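PDB 3CE2: putative peptidase from Chlamydophila abortus, which probably degrades small bioactive peptides as a zinc-dependent oligopeptidase of the M3B family. Local coordinates for residues P28-R33 against Y87-L92; T129-S134 against K154-S159; K169-A174 against H254-K259; L564-S569 against E577-S582. All coordinates share one frame; numbering follows the deposited sequence.

In the fold
The four contacts lie apart in a largely helical chain and follow one another in sequence; apolar packing dominates interactions 1, 3 and 4, while interaction 2 leans on backbone oxygens. Interactions 1 and 4 are buried, whereas interactions 2 and 3 are only partly so. Interaction 1 sets a loop against helix 66-96 through a tyrosine pair, and interaction 4 joins two short helices near the zinc-binding helix 394-416 around a phenylalanine. Interactions 2 and 3 involve the successive helices 149-156 and 165-174, with centres about 19 Å apart: the first sets the chain between two helices against a beta turn, the second is an antiparallel helix pair with aromatic rings on one side. Interaction 4 alone lies near the zinc site of His402, His406 and Glu430.

Interaction 1 of 4, residues P28-R33 against Y87-L92; sequences PLYLNR and YVYAHL
Tyr30 and Tyr89 meet as a T-shaped (edge-to-face) pair, their ring centroids 5.2 Å apart and their planes at 84°. Tyr30 supplies the edge: its CD2 lies 3.6 Å from Tyr89 CD1, which sits near the plane of the Tyr30 ring. Tyr30 CB stands over the face of Tyr89, 4.2 Å from the ring centroid, and adds a CH-pi contact. Tyr89, which has more surface buried here than any other residue, can receive this edge because its CG is anti to the backbone N (chi1 179°), on a CB bond already directed at the loop. Leu29 meets the edge of the same ring, with CB 3.9 Å from Tyr89 CD1 and near the ring plane. Farther out, Leu29 CD1 touches Val88 CG1 at 4.3 Å and also lies close to Leu92 CD1. The Tyr89 hydroxyl ends beside the Asn32-Arg33 peptide, where its angle to Arg33 N is too poor for a hydrogen bond. Around the pair, Trp36 meets both rings, Lys85 makes a cation-pi contact with Tyr30, and Tyr30 OH is hydrogen-bonded to Asp39. The loop ends in a classic N-cap, Asn32 OD1 accepting from Ala35 N at the start of helix 33-42, and it packs on the long helix 66-96 through an edge-to-face aromatic pair.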
loop_
_atom_site.group_PDB
_atom_site.type_symbol
_atom_site.label_atom_id
_atom_site.label_comp_id
_atom_site.label_asym_id
_atom_site.label_seq_id
_atom_site.Cartn_x
_atom_site.Cartn_y
_atom_site.Cartn_z
ATOM N N PRO A 28 -24.430 -14.279 4.823
ATOM C CA PRO A 28 -24.892 -13.554 3.613
ATOM C C PRO A 28 -24.201 -13.982 2.313
ATOM O O PRO A 28 -24.778 -13.828 1.238
ATOM C CB PRO A 28 -24.566 -12.095 3.928
ATOM C CG PRO A 28 -24.658 -12.012 5.431
ATOM C CD PRO A 28 -24.120 -13.346 5.930
ATOM N N LEU A 29 -22.989 -14.518 2.390
ATOM C CA LEU A 29 -22.346 -15.058 1.196
ATOM C C LEU A 29 -22.916 -16.431 0.876
ATOM O O LEU A 29 -23.492 -16.655 -0.194
ATOM C CB LEU A 29 -20.843 -15.159 1.390
ATOM C CG LEU A 29 -20.083 -13.873 1.112
ATOM C CD1 LEU A 29 -18.961 -13.745 2.075
ATOM C CD2 LEU A 29 -19.536 -13.893 -0.294
ATOM N N TYR A 30 -22.731 -17.351 1.814
ATOM C CA TYR A 30 -23.300 -18.671 1.724
ATOM C C TYR A 30 -23.834 -19.094 3.066
ATOM O O TYR A 30 -23.177 -18.920 4.094
ATOM C CB TYR A 30 -22.261 -19.655 1.242
ATOM C CG TYR A 30 -21.837 -19.385 -0.175
ATOM C CD1 TYR A 30 -22.607 -19.828 -1.245
ATOM C CD2 TYR A 30 -20.682 -18.669 -0.441
ATOM C CE1 TYR A 30 -22.222 -19.571 -2.546
ATOM C CE2 TYR A 30 -20.284 -18.406 -1.727
ATOM C CZ TYR A 30 -21.053 -18.850 -2.780
ATOM O OH TYR A 30 -20.646 -18.584 -4.066
ATOM N N LEU A 31 -25.039 -19.651 3.052
ATOM C CA LEU A 31 -25.648 -20.197 4.263
ATOM C C LEU A 31 -24.677 -21.060 5.067
ATOM O O LEU A 31 -24.563 -20.909 6.280
ATOM C CB LEU A 31 -26.912 -21.001 3.915
ATOM C CG LEU A 31 -28.147 -20.146 3.605
ATOM C CD1 LEU A 31 -29.316 -21.006 3.105
ATOM C CD2 LEU A 31 -28.538 -19.293 4.841
ATOM N N ASN A 32 -23.975 -21.948 4.373
ATOM C CA ASN A 32 -23.066 -22.894 4.994
ATOM C C ASN A 32 -22.201 -23.486 3.916
ATOM O O ASN A 32 -22.460 -23.299 2.721
ATOM C CB ASN A 32 -23.855 -24.032 5.630
ATOM C CG ASN A 32 -24.936 -24.567 4.704
ATOM O OD1 ASN A 32 -24.667 -24.992 3.563
ATOM N ND2 ASN A 32 -26.170 -24.526 5.178
ATOM N N ARG A 33 -21.189 -24.235 4.333
ATOM C CA ARG A 33 -20.254 -24.769 3.373
ATOM C C ARG A 33 -20.950 -25.592 2.295
ATOM O O ARG A 33 -20.531 -25.571 1.140
ATOM C CB ARG A 33 -19.162 -25.589 4.048
ATOM C CG ARG A 33 -18.625 -26.643 3.092
ATOM C CD ARG A 33 -17.288 -27.149 3.493
ATOM N NE ARG A 33 -16.518 -27.647 2.353
ATOM C CZ ARG A 33 -16.891 -28.664 1.588
ATOM N NH1 ARG A 33 -18.046 -29.272 1.815
ATOM N NH2 ARG A 33 -16.123 -29.051 0.582
ATOM N N TYR A 87 -14.248 -17.226 -3.657
ATOM C CA TYR A 87 -12.932 -17.086 -3.094
ATOM C C TYR A 87 -12.983 -16.484 -1.698
ATOM O O TYR A 87 -12.430 -17.011 -0.739
ATOM C CB TYR A 87 -12.077 -16.211 -3.969
ATOM C CG TYR A 87 -10.670 -16.175 -3.471
ATOM C CD1 TYR A 87 -9.729 -17.114 -3.923
ATOM C CD2 TYR A 87 -10.272 -15.229 -2.519
ATOM C CE1 TYR A 87 -8.421 -17.091 -3.467
ATOM C CE2 TYR A 87 -8.965 -15.198 -2.050
ATOM C CZ TYR A 87 -8.048 -16.135 -2.532
ATOM O OH TYR A 87 -6.766 -16.116 -2.074
ATOM N N VAL A 88 -13.662 -15.361 -1.609
ATOM C CA VAL A 88 -13.725 -14.605 -0.410
ATOM C C VAL A 88 -14.271 -15.493 0.681
ATOM O O VAL A 88 -13.734 -15.529 1.789
ATOM C CB VAL A 88 -14.595 -13.345 -0.636
ATOM C CG1 VAL A 88 -15.065 -12.756 0.680
ATOM C CG2 VAL A 88 -13.788 -12.310 -1.452
ATOM N N TYR A 89 -15.319 -16.239 0.364
ATOM C CA TYR A 89 -15.936 -17.112 1.362
ATOM C C TYR A 89 -14.958 -18.168 1.884
ATOM O O TYR A 89 -14.861 -18.382 3.083
ATOM C CB TYR A 89 -17.158 -17.820 0.791
ATOM C CG TYR A 89 -17.793 -18.734 1.792
ATOM C CD1 TYR A 89 -18.789 -18.267 2.627
ATOM C CD2 TYR A 89 -17.382 -20.059 1.925
ATOM C CE1 TYR A 89 -19.371 -19.071 3.556
ATOM C CE2 TYR A 89 -17.957 -20.885 2.869
ATOM C CZ TYR A 89 -18.957 -20.379 3.681
ATOM O OH TYR A 89 -19.582 -21.158 4.626
ATOM N N ALA A 90 -14.254 -18.840 0.976
ATOM C CA ALA A 90 -13.271 -19.861 1.356
ATOM C C ALA A 90 -12.092 -19.271 2.162
ATOM O O ALA A 90 -11.699 -19.799 3.212
ATOM C CB ALA A 90 -12.769 -20.577 0.125
ATOM N N HIS A 91 -11.549 -18.167 1.665
ATOM C CA HIS A 91 -10.405 -17.495 2.296
ATOM C C HIS A 91 -10.746 -16.977 3.703
ATOM O O HIS A 91 -9.954 -17.100 4.636
ATOM C CB HIS A 91 -9.898 -16.374 1.375
ATOM C CG HIS A 91 -9.039 -15.364 2.058
ATOM N ND1 HIS A 91 -9.526 -14.143 2.493
ATOM C CD2 HIS A 91 -7.720 -15.384 2.374
ATOM C CE1 HIS A 91 -8.546 -13.463 3.062
ATOM N NE2 HIS A 91 -7.440 -14.190 2.999
ATOM N N LEU A 92 -11.930 -16.403 3.860
ATOM C CA LEU A 92 -12.339 -15.911 5.161
ATOM C C LEU A 92 -12.487 -17.095 6.113
ATOM O O LEU A 92 -12.117 -16.996 7.280
ATOM C CB LEU A 92 -13.669 -15.153 5.070
ATOM C CG LEU A 92 -13.802 -13.814 4.349
ATOM C CD1 LEU A 92 -15.253 -13.315 4.489
ATOM C CD2 LEU A 92 -12.821 -12.784 4.883
#

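Interaction 2 of 4, residues T129-S134 against K154-S159; sequences TSLSES and KIFRLS
Thr129 and Ser159 touch where the chain between helices 124-129 and 133-141 passes the type I beta turn Phe156-Ser159, within the oligopeptidase F family region; their CA atoms are 4.7 Å apart. Ser159 CA approaches Thr129 O at 3.5 Å in a bent, minor CA-H...O contact (125° at H), and Ser159 CB lies against the same oxygen. The turn is fastened from within. Ser159 OG donates to Phe156 O over 2.8 Å, almost in line with the carbonyl (C=O...OG 171°), and Ser159 N donates to that oxygen as well, so two bonds from one residue grip it. On Thr129, OG1 stands between the backbone N and the carbonyl carbon (chi1 59°), where it forms weak hydrogen bonds back to Gln125 O and Pro126 O. The methyl CG2 faces the other segment. There it lies beside Ile155 O and 3.8 Å from Ile155 CG2, the two side chains crossing at about a right angle, with Leu158 CB 4.0 Å from Thr129 CG2. A second, looser touch joins Leu131 CD1 to Phe156 CE1 at 4.2 Å. Phe156 continues onto Ile136, His139 and Leu140 of helix 133-141 and onto Leu128 of helix 124-129, while Leu158 rests on Gln125, so the contact lies at the junction of helices 124-129, 133-141 and 149-156.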
loop_
_atom_site.group_PDB
_atom_site.type_symbol
_atom_site.label_atom_id
_atom_site.label_comp_id
_atom_site.label_asym_id
_atom_site.label_seq_id
_atom_site.Cartn_x
_atom_site.Cartn_y
_atom_site.Cartn_z
ATOM N N THR A 129 -5.382 -5.509 -27.319
ATOM C CA THR A 129 -4.306 -4.558 -27.525
ATOM C C THR A 129 -3.760 -4.623 -28.938
ATOM O O THR A 129 -3.039 -3.725 -29.357
ATOM C CB THR A 129 -3.135 -4.731 -26.535
ATOM O OG1 THR A 129 -2.598 -6.056 -26.648
ATOM C CG2 THR A 129 -3.613 -4.496 -25.136
ATOM N N SER A 130 -4.106 -5.660 -29.688
ATOM C CA SER A 130 -3.647 -5.704 -31.073
ATOM C C SER A 130 -4.701 -5.370 -32.169
ATOM O O SER A 130 -4.426 -5.553 -33.351
ATOM C CB SER A 130 -2.966 -7.038 -31.357
ATOM O OG SER A 130 -3.930 -8.061 -31.313
ATOM N N LEU A 131 -5.886 -4.883 -31.794
ATOM C CA LEU A 131 -6.818 -4.302 -32.773
ATOM C C LEU A 131 -6.246 -3.038 -33.405
ATOM O O LEU A 131 -5.441 -2.346 -32.786
ATOM C CB LEU A 131 -8.121 -3.931 -32.090
ATOM C CG LEU A 131 -8.719 -5.139 -31.414
ATOM C CD1 LEU A 131 -10.049 -4.798 -30.844
ATOM C CD2 LEU A 131 -8.835 -6.243 -32.464
ATOM N N SER A 132 -6.676 -2.714 -34.622
ATOM C CA SER A 132 -6.243 -1.458 -35.273
ATOM C C SER A 132 -6.632 -0.223 -34.452
ATOM O O SER A 132 -7.416 -0.321 -33.497
ATOM C CB SER A 132 -6.876 -1.341 -36.654
ATOM O OG SER A 132 -8.254 -1.026 -36.530
ATOM N N GLU A 133 -6.105 0.941 -34.825
ATOM C CA GLU A 133 -6.517 2.190 -34.165
ATOM C C GLU A 133 -7.987 2.449 -34.448
ATOM O O GLU A 133 -8.734 2.895 -33.580
ATOM C CB GLU A 133 -5.706 3.383 -34.662
ATOM C CG GLU A 133 -4.242 3.310 -34.323
ATOM C CD GLU A 133 -3.381 3.996 -35.369
ATOM O OE1 GLU A 133 -3.641 5.188 -35.665
ATOM O OE2 GLU A 133 -2.451 3.335 -35.895
ATOM N N SER A 134 -8.385 2.162 -35.677
ATOM C CA SER A 134 -9.732 2.407 -36.126
ATOM C C SER A 134 -10.750 1.629 -35.284
ATOM O O SER A 134 -11.725 2.207 -34.788
ATOM C CB SER A 134 -9.850 2.043 -37.607
ATOM O OG SER A 134 -11.155 1.560 -37.883
ATOM N N LYS A 154 -8.265 1.583 -20.460
ATOM C CA LYS A 154 -7.080 1.046 -19.780
ATOM C C LYS A 154 -6.401 -0.045 -20.595
ATOM O O LYS A 154 -5.196 -0.168 -20.572
ATOM C CB LYS A 154 -7.447 0.462 -18.420
ATOM C CG LYS A 154 -7.269 1.409 -17.246
ATOM C CD LYS A 154 -7.699 0.735 -15.906
ATOM C CE LYS A 154 -9.156 0.167 -15.969
ATOM N NZ LYS A 154 -9.643 -0.528 -14.730
ATOM N N ILE A 155 -7.169 -0.855 -21.301
ATOM C CA ILE A 155 -6.557 -1.908 -22.081
ATOM C C ILE A 155 -6.028 -1.465 -23.435
ATOM O O ILE A 155 -4.950 -1.873 -23.836
ATOM C CB ILE A 155 -7.492 -3.053 -22.280
ATOM C CG1 ILE A 155 -7.743 -3.738 -20.919
ATOM C CG2 ILE A 155 -6.899 -3.989 -23.334
ATOM C CD1 ILE A 155 -8.870 -4.790 -20.938
ATOM N N PHE A 156 -6.783 -0.636 -24.144
ATOM C CA PHE A 156 -6.371 -0.139 -25.468
ATOM C C PHE A 156 -5.192 0.838 -25.396
ATOM O O PHE A 156 -4.481 1.026 -26.368
ATOM C CB PHE A 156 -7.538 0.551 -26.198
ATOM C CG PHE A 156 -8.710 -0.357 -26.545
ATOM C CD1 PHE A 156 -8.515 -1.609 -27.104
ATOM C CD2 PHE A 156 -10.010 0.077 -26.352
ATOM C CE1 PHE A 156 -9.599 -2.431 -27.445
ATOM C CE2 PHE A 156 -11.086 -0.737 -26.679
ATOM C CZ PHE A 156 -10.868 -2.002 -27.234
ATOM N N ARG A 157 -4.984 1.474 -24.253
ATOM C CA ARG A 157 -3.861 2.394 -24.136
ATOM C C ARG A 157 -2.525 1.674 -24.305
ATOM O O ARG A 157 -1.489 2.305 -24.533
ATOM C CB ARG A 157 -3.902 3.137 -22.784
ATOM C CG ARG A 157 -4.693 4.433 -22.868
ATOM C CD ARG A 157 -4.930 5.098 -21.509
ATOM N NE ARG A 157 -3.797 5.917 -21.091
ATOM C CZ ARG A 157 -2.870 5.506 -20.240
ATOM N NH1 ARG A 157 -2.966 4.284 -19.694
ATOM N NH2 ARG A 157 -1.867 6.323 -19.938
ATOM N N LEU A 158 -2.550 0.353 -24.181
ATOM C CA LEU A 158 -1.322 -0.439 -24.198
ATOM C C LEU A 158 -0.876 -0.797 -25.614
ATOM O O LEU A 158 0.233 -1.277 -25.828
ATOM C CB LEU A 158 -1.477 -1.704 -23.333
ATOM C CG LEU A 158 -1.517 -1.398 -21.821
ATOM C CD1 LEU A 158 -1.783 -2.625 -20.938
ATOM C CD2 LEU A 158 -0.261 -0.662 -21.405
ATOM N N SER A 159 -1.753 -0.555 -26.574
ATOM C CA SER A 159 -1.487 -0.858 -27.974
ATOM C C SER A 159 -0.219 -0.159 -28.477
ATOM O O SER A 159 0.600 -0.770 -29.149
ATOM C CB SER A 159 -2.681 -0.408 -28.821
ATOM O OG SER A 159 -2.853 1.006 -28.701
#

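Interaction 3 of 4, residues K169-A174 against H254-K259; sequences KILASA and HVFYAK
Leu171 packs its CD2 methyl against two aromatic side chains of the neighbouring helix, 3.7 Å from Phe256 CZ and 3.8 Å from Tyr257 CD1. This is the tight part, with buried Leu171 touching both rings. The helix segments run antiparallel, with axes 11.4 Å apart at 165°, a separation bridged by the large rings. CG of Tyr257 is anti to the carbonyl carbon (chi1 -81°), and the ring beyond it presents its edge to Leu171 O, which lies near the ring plane and 3.5 Å from Tyr257 CE1. The looser part is at Ala174 and the solvent-side margin of Phe256, both partly exposed: Ala174 CB rests 3.8 Å from Phe256 CE2, and the Tyr257 hydroxyl ends near the Ala174 carbonyl carbon, a van der Waals approach. Tyr257 also leans on Phe175 and Leu178. Carried by methyls, two aromatic rings and one backbone carbonyl, with no hydrogen bond between the segments, the contact relies on shape and apolar burial more than on directional bonding.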
loop_
_atom_site.group_PDB
_atom_site.type_symbol
_atom_site.label_atom_id
_atom_site.label_comp_id
_atom_site.label_asym_id
_atom_site.label_seq_id
_atom_site.Cartn_x
_atom_site.Cartn_y
_atom_site.Cartn_z
ATOM N N LYS A 169 6.301 -12.231 -27.288
ATOM C CA LYS A 169 6.586 -13.567 -26.775
ATOM C C LYS A 169 7.962 -13.596 -26.108
ATOM O O LYS A 169 8.186 -14.321 -25.142
ATOM C CB LYS A 169 6.546 -14.600 -27.905
ATOM C CG LYS A 169 6.614 -16.039 -27.422
ATOM C CD LYS A 169 6.803 -17.039 -28.569
ATOM C CE LYS A 169 6.693 -18.487 -28.034
ATOM N NZ LYS A 169 7.158 -19.523 -29.010
ATOM N N ILE A 170 8.883 -12.803 -26.633
ATOM C CA ILE A 170 10.229 -12.780 -26.115
ATOM C C ILE A 170 10.321 -12.008 -24.799
ATOM O O ILE A 170 10.937 -12.477 -23.839
ATOM C CB ILE A 170 11.212 -12.208 -27.159
ATOM C CG1 ILE A 170 11.416 -13.221 -28.290
ATOM C CG2 ILE A 170 12.555 -11.828 -26.514
ATOM C CD1 ILE A 170 11.936 -12.587 -29.577
ATOM N N LEU A 171 9.711 -10.832 -24.751
ATOM C CA LEU A 171 9.730 -10.060 -23.527
ATOM C C LEU A 171 9.148 -10.861 -22.381
ATOM O O LEU A 171 9.697 -10.871 -21.280
ATOM C CB LEU A 171 8.974 -8.756 -23.700
ATOM C CG LEU A 171 9.777 -7.813 -24.588
ATOM C CD1 LEU A 171 8.867 -6.822 -25.319
ATOM C CD2 LEU A 171 10.877 -7.120 -23.766
ATOM N N ALA A 172 8.040 -11.539 -22.635
ATOM C CA ALA A 172 7.396 -12.300 -21.574
ATOM C C ALA A 172 8.329 -13.414 -21.116
ATOM O O ALA A 172 8.172 -13.970 -20.037
ATOM C CB ALA A 172 6.065 -12.881 -22.060
ATOM N N SER A 173 9.306 -13.720 -21.959
ATOM C CA SER A 173 10.135 -14.894 -21.791
ATOM C C SER A 173 11.313 -14.524 -20.921
ATOM O O SER A 173 11.809 -15.327 -20.149
ATOM C CB SER A 173 10.650 -15.327 -23.154
ATOM O OG SER A 173 10.779 -16.723 -23.182
ATOM N N ALA A 174 11.759 -13.287 -21.065
ATOM C CA ALA A 174 12.885 -12.769 -20.318
ATOM C C ALA A 174 12.578 -12.670 -18.826
ATOM O O ALA A 174 13.490 -12.555 -18.005
ATOM C CB ALA A 174 13.278 -11.405 -20.864
ATOM N N HIS A 254 14.947 -3.029 -15.934
ATOM C CA HIS A 254 13.915 -2.062 -16.247
ATOM C C HIS A 254 14.232 -1.333 -17.532
ATOM O O HIS A 254 13.342 -1.114 -18.356
ATOM C CB HIS A 254 13.710 -1.072 -15.111
ATOM C CG HIS A 254 13.266 -1.718 -13.848
ATOM N ND1 HIS A 254 13.520 -1.181 -12.607
ATOM C CD2 HIS A 254 12.621 -2.886 -13.632
ATOM C CE1 HIS A 254 13.031 -1.984 -11.679
ATOM N NE2 HIS A 254 12.484 -3.030 -12.275
ATOM N N VAL A 255 15.500 -0.986 -17.722
ATOM C CA VAL A 255 15.918 -0.311 -18.956
ATOM C C VAL A 255 15.667 -1.183 -20.175
ATOM O O VAL A 255 15.245 -0.701 -21.208
ATOM C CB VAL A 255 17.379 0.075 -18.905
ATOM C CG1 VAL A 255 17.827 0.668 -20.236
ATOM C CG2 VAL A 255 17.601 1.052 -17.773
ATOM N N PHE A 256 15.907 -2.475 -20.036
ATOM C CA PHE A 256 15.674 -3.394 -21.130
ATOM C C PHE A 256 14.205 -3.392 -21.512
ATOM O O PHE A 256 13.873 -3.219 -22.679
ATOM C CB PHE A 256 16.140 -4.793 -20.740
ATOM C CG PHE A 256 15.485 -5.907 -21.515
ATOM C CD1 PHE A 256 15.909 -6.228 -22.800
ATOM C CD2 PHE A 256 14.477 -6.666 -20.939
ATOM C CE1 PHE A 256 15.339 -7.272 -23.497
ATOM C CE2 PHE A 256 13.895 -7.718 -21.630
ATOM C CZ PHE A 256 14.324 -8.012 -22.916
ATOM N N TYR A 257 13.329 -3.577 -20.532
ATOM C CA TYR A 257 11.895 -3.626 -20.799
ATOM C C TYR A 257 11.354 -2.281 -21.306
ATOM O O TYR A 257 10.529 -2.239 -22.207
ATOM C CB TYR A 257 11.135 -4.013 -19.540
ATOM C CG TYR A 257 11.069 -5.500 -19.190
ATOM C CD1 TYR A 257 10.482 -6.426 -20.061
ATOM C CD2 TYR A 257 11.529 -5.969 -17.946
ATOM C CE1 TYR A 257 10.377 -7.777 -19.715
ATOM C CE2 TYR A 257 11.432 -7.322 -17.594
ATOM C CZ TYR A 257 10.855 -8.220 -18.481
ATOM O OH TYR A 257 10.751 -9.565 -18.137
ATOM N N ALA A 258 11.822 -1.184 -20.723
ATOM C CA ALA A 258 11.335 0.137 -21.088
ATOM C C ALA A 258 11.633 0.487 -22.538
ATOM O O ALA A 258 10.758 0.934 -23.276
ATOM C CB ALA A 258 11.957 1.192 -20.186
ATOM N N LYS A 259 12.880 0.323 -22.948
ATOM C CA LYS A 259 13.262 0.812 -24.250
ATOM C C LYS A 259 12.734 -0.091 -25.369
ATOM O O LYS A 259 12.580 0.349 -26.494
ATOM C CB LYS A 259 14.771 1.064 -24.339
ATOM C CG LYS A 259 15.595 -0.098 -24.855
ATOM C CD LYS A 259 17.085 0.204 -24.736
ATOM C CE LYS A 259 17.914 -1.067 -24.911
ATOM N NZ LYS A 259 19.255 -0.894 -24.303
#

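Interaction 4 of 4, residues L564-S569 against E577-S582; sequences LNFLKS and EILKKS
Phe566 CG is anti to its backbone N (chi1 158°), and Ile578 CG2 is likewise anti to its own backbone N, beside the carbonyl carbon; the methyl and the phenyl ring meet between the two helices. There Ile578 CG2 lies 3.7 Å from Phe566 CD1, the two side chains crossing at about a right angle. Leu579 instead lies alongside Phe566, pointing the same way, with its CD2 methyl 3.8 Å from Phe566 CE1. Each methyl approaches the ring obliquely. Ile578 CG2 also touches Ser569 CB at 3.9 Å, so this branch is held between the ring and the turn after helix 559-567. At the end of the second segment, Ser582 OG donates back to Ile578 O over 3.1 Å, with a C=O...OG angle of 156°; the bonded hydroxyl lies beside Phe566 CB. Phe566 is further enclosed by His409, Phe548, Leu428 and Ile431, and Leu579 and Ser582 also rest on Phe548. His409 follows the zinc ligands His402 and His406 on helix 394-416. The arrangement is two short consecutive helices, 559-567 and 575-581, joined by a loop and packed on the helix that carries the HExxH zinc ligands of an M3 metallopeptidase, with the side chain of Phe566 about 9 Å from that of the third ligand, Glu430.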
loop_
_atom_site.group_PDB
_atom_site.type_symbol
_atom_site.label_atom_id
_atom_site.label_comp_id
_atom_site.label_asym_id
_atom_site.label_seq_id
_atom_site.Cartn_x
_atom_site.Cartn_y
_atom_site.Cartn_z
ATOM N N LEU A 564 -16.142 12.126 0.665
ATOM C CA LEU A 564 -17.150 11.094 0.598
ATOM C C LEU A 564 -17.358 10.669 -0.841
ATOM O O LEU A 564 -17.487 9.461 -1.119
ATOM C CB LEU A 564 -18.445 11.565 1.253
ATOM C CG LEU A 564 -18.704 11.170 2.736
ATOM C CD1 LEU A 564 -17.512 10.563 3.493
ATOM C CD2 LEU A 564 -19.281 12.321 3.561
ATOM N N ASN A 565 -17.353 11.643 -1.759
ATOM C CA ASN A 565 -17.512 11.351 -3.197
ATOM C C ASN A 565 -16.321 10.567 -3.722
ATOM O O ASN A 565 -16.459 9.672 -4.576
ATOM C CB ASN A 565 -17.654 12.617 -4.022
ATOM C CG ASN A 565 -19.041 13.231 -3.931
ATOM O OD1 ASN A 565 -19.945 12.686 -3.295
ATOM N ND2 ASN A 565 -19.209 14.387 -4.569
ATOM N N PHE A 566 -15.144 10.893 -3.200
ATOM C CA PHE A 566 -13.971 10.129 -3.545
ATOM C C PHE A 566 -14.159 8.650 -3.125
ATOM O O PHE A 566 -13.887 7.734 -3.869
ATOM C CB PHE A 566 -12.754 10.750 -2.870
ATOM C CG PHE A 566 -11.618 9.813 -2.724
ATOM C CD1 PHE A 566 -10.760 9.588 -3.774
ATOM C CD2 PHE A 566 -11.406 9.153 -1.537
ATOM C CE1 PHE A 566 -9.697 8.714 -3.639
ATOM C CE2 PHE A 566 -10.352 8.280 -1.395
ATOM C CZ PHE A 566 -9.496 8.055 -2.448
ATOM N N LEU A 567 -14.665 8.421 -1.931
ATOM C CA LEU A 567 -14.749 7.074 -1.431
ATOM C C LEU A 567 -15.710 6.269 -2.296
ATOM O O LEU A 567 -15.512 5.069 -2.499
ATOM C CB LEU A 567 -15.212 7.100 0.024
ATOM C CG LEU A 567 -14.193 7.631 1.025
ATOM C CD1 LEU A 567 -14.653 7.424 2.446
ATOM C CD2 LEU A 567 -12.898 6.914 0.822
ATOM N N LYS A 568 -16.749 6.938 -2.811
ATOM C CA LYS A 568 -17.774 6.287 -3.639
ATOM C C LYS A 568 -17.361 6.142 -5.096
ATOM O O LYS A 568 -18.154 5.674 -5.918
ATOM C CB LYS A 568 -19.061 7.078 -3.580
ATOM C CG LYS A 568 -19.522 7.265 -2.161
ATOM C CD LYS A 568 -20.721 8.204 -2.046
ATOM C CE LYS A 568 -20.828 8.697 -0.597
ATOM N NZ LYS A 568 -22.209 9.050 -0.218
ATOM N N SER A 569 -16.129 6.533 -5.428
ATOM C CA SER A 569 -15.719 6.568 -6.826
ATOM C C SER A 569 -15.121 5.267 -7.307
ATOM O O SER A 569 -15.006 5.063 -8.517
ATOM C CB SER A 569 -14.747 7.720 -7.094
ATOM O OG SER A 569 -15.331 8.956 -6.715
ATOM N N GLU A 577 -7.520 11.660 -11.926
ATOM C CA GLU A 577 -8.823 12.183 -12.318
ATOM C C GLU A 577 -9.845 12.021 -11.203
ATOM O O GLU A 577 -10.570 12.968 -10.893
ATOM C CB GLU A 577 -9.310 11.554 -13.617
ATOM C CG GLU A 577 -8.502 12.039 -14.802
ATOM C CD GLU A 577 -8.533 13.569 -14.899
ATOM O OE1 GLU A 577 -9.653 14.144 -14.831
ATOM O OE2 GLU A 577 -7.444 14.199 -15.014
ATOM N N ILE A 578 -9.878 10.846 -10.577
ATOM C CA ILE A 578 -10.769 10.632 -9.441
ATOM C C ILE A 578 -10.497 11.669 -8.361
ATOM O O ILE A 578 -11.402 12.219 -7.742
ATOM C CB ILE A 578 -10.569 9.261 -8.817
ATOM C CG1 ILE A 578 -11.241 8.191 -9.673
ATOM C CG2 ILE A 578 -11.149 9.242 -7.405
ATOM C CD1 ILE A 578 -10.959 6.741 -9.173
ATOM N N LEU A 579 -9.227 11.934 -8.132
ATOM C CA LEU A 579 -8.861 12.907 -7.145
ATOM C C LEU A 579 -9.250 14.305 -7.592
ATOM O O LEU A 579 -9.762 15.072 -6.782
ATOM C CB LEU A 579 -7.370 12.822 -6.874
ATOM C CG LEU A 579 -6.948 11.596 -6.083
ATOM C CD1 LEU A 579 -5.429 11.589 -5.930
ATOM C CD2 LEU A 579 -7.596 11.685 -4.740
ATOM N N LYS A 580 -9.013 14.645 -8.864
ATOM C CA LYS A 580 -9.413 15.968 -9.350
ATOM C C LYS A 580 -10.898 16.207 -9.112
ATOM O O LYS A 580 -11.279 17.212 -8.516
ATOM C CB LYS A 580 -9.080 16.186 -10.818
ATOM C CG LYS A 580 -7.927 17.123 -11.057
ATOM C CD LYS A 580 -8.177 18.051 -12.236
ATOM C CE LYS A 580 -7.703 17.420 -13.531
ATOM N NZ LYS A 580 -7.497 18.466 -14.579
ATOM N N LYS A 581 -11.725 15.273 -9.566
ATOM C CA LYS A 581 -13.154 15.362 -9.352
ATOM C C LYS A 581 -13.441 15.690 -7.898
ATOM O O LYS A 581 -14.427 16.340 -7.607
ATOM C CB LYS A 581 -13.847 14.048 -9.709
ATOM C CG LYS A 581 -13.872 13.750 -11.173
ATOM C CD LYS A 581 -14.836 12.589 -11.477
ATOM C CE LYS A 581 -14.809 12.193 -12.981
ATOM N NZ LYS A 581 -13.747 11.187 -13.289
ATOM N N SER A 582 -12.576 15.238 -6.991
ATOM C CA SER A 582 -12.778 15.418 -5.549
ATOM C C SER A 582 -12.070 16.632 -4.949
ATOM O O SER A 582 -11.981 16.753 -3.723
ATOM C CB SER A 582 -12.316 14.175 -4.801
ATOM O OG SER A 582 -13.054 13.043 -5.201
#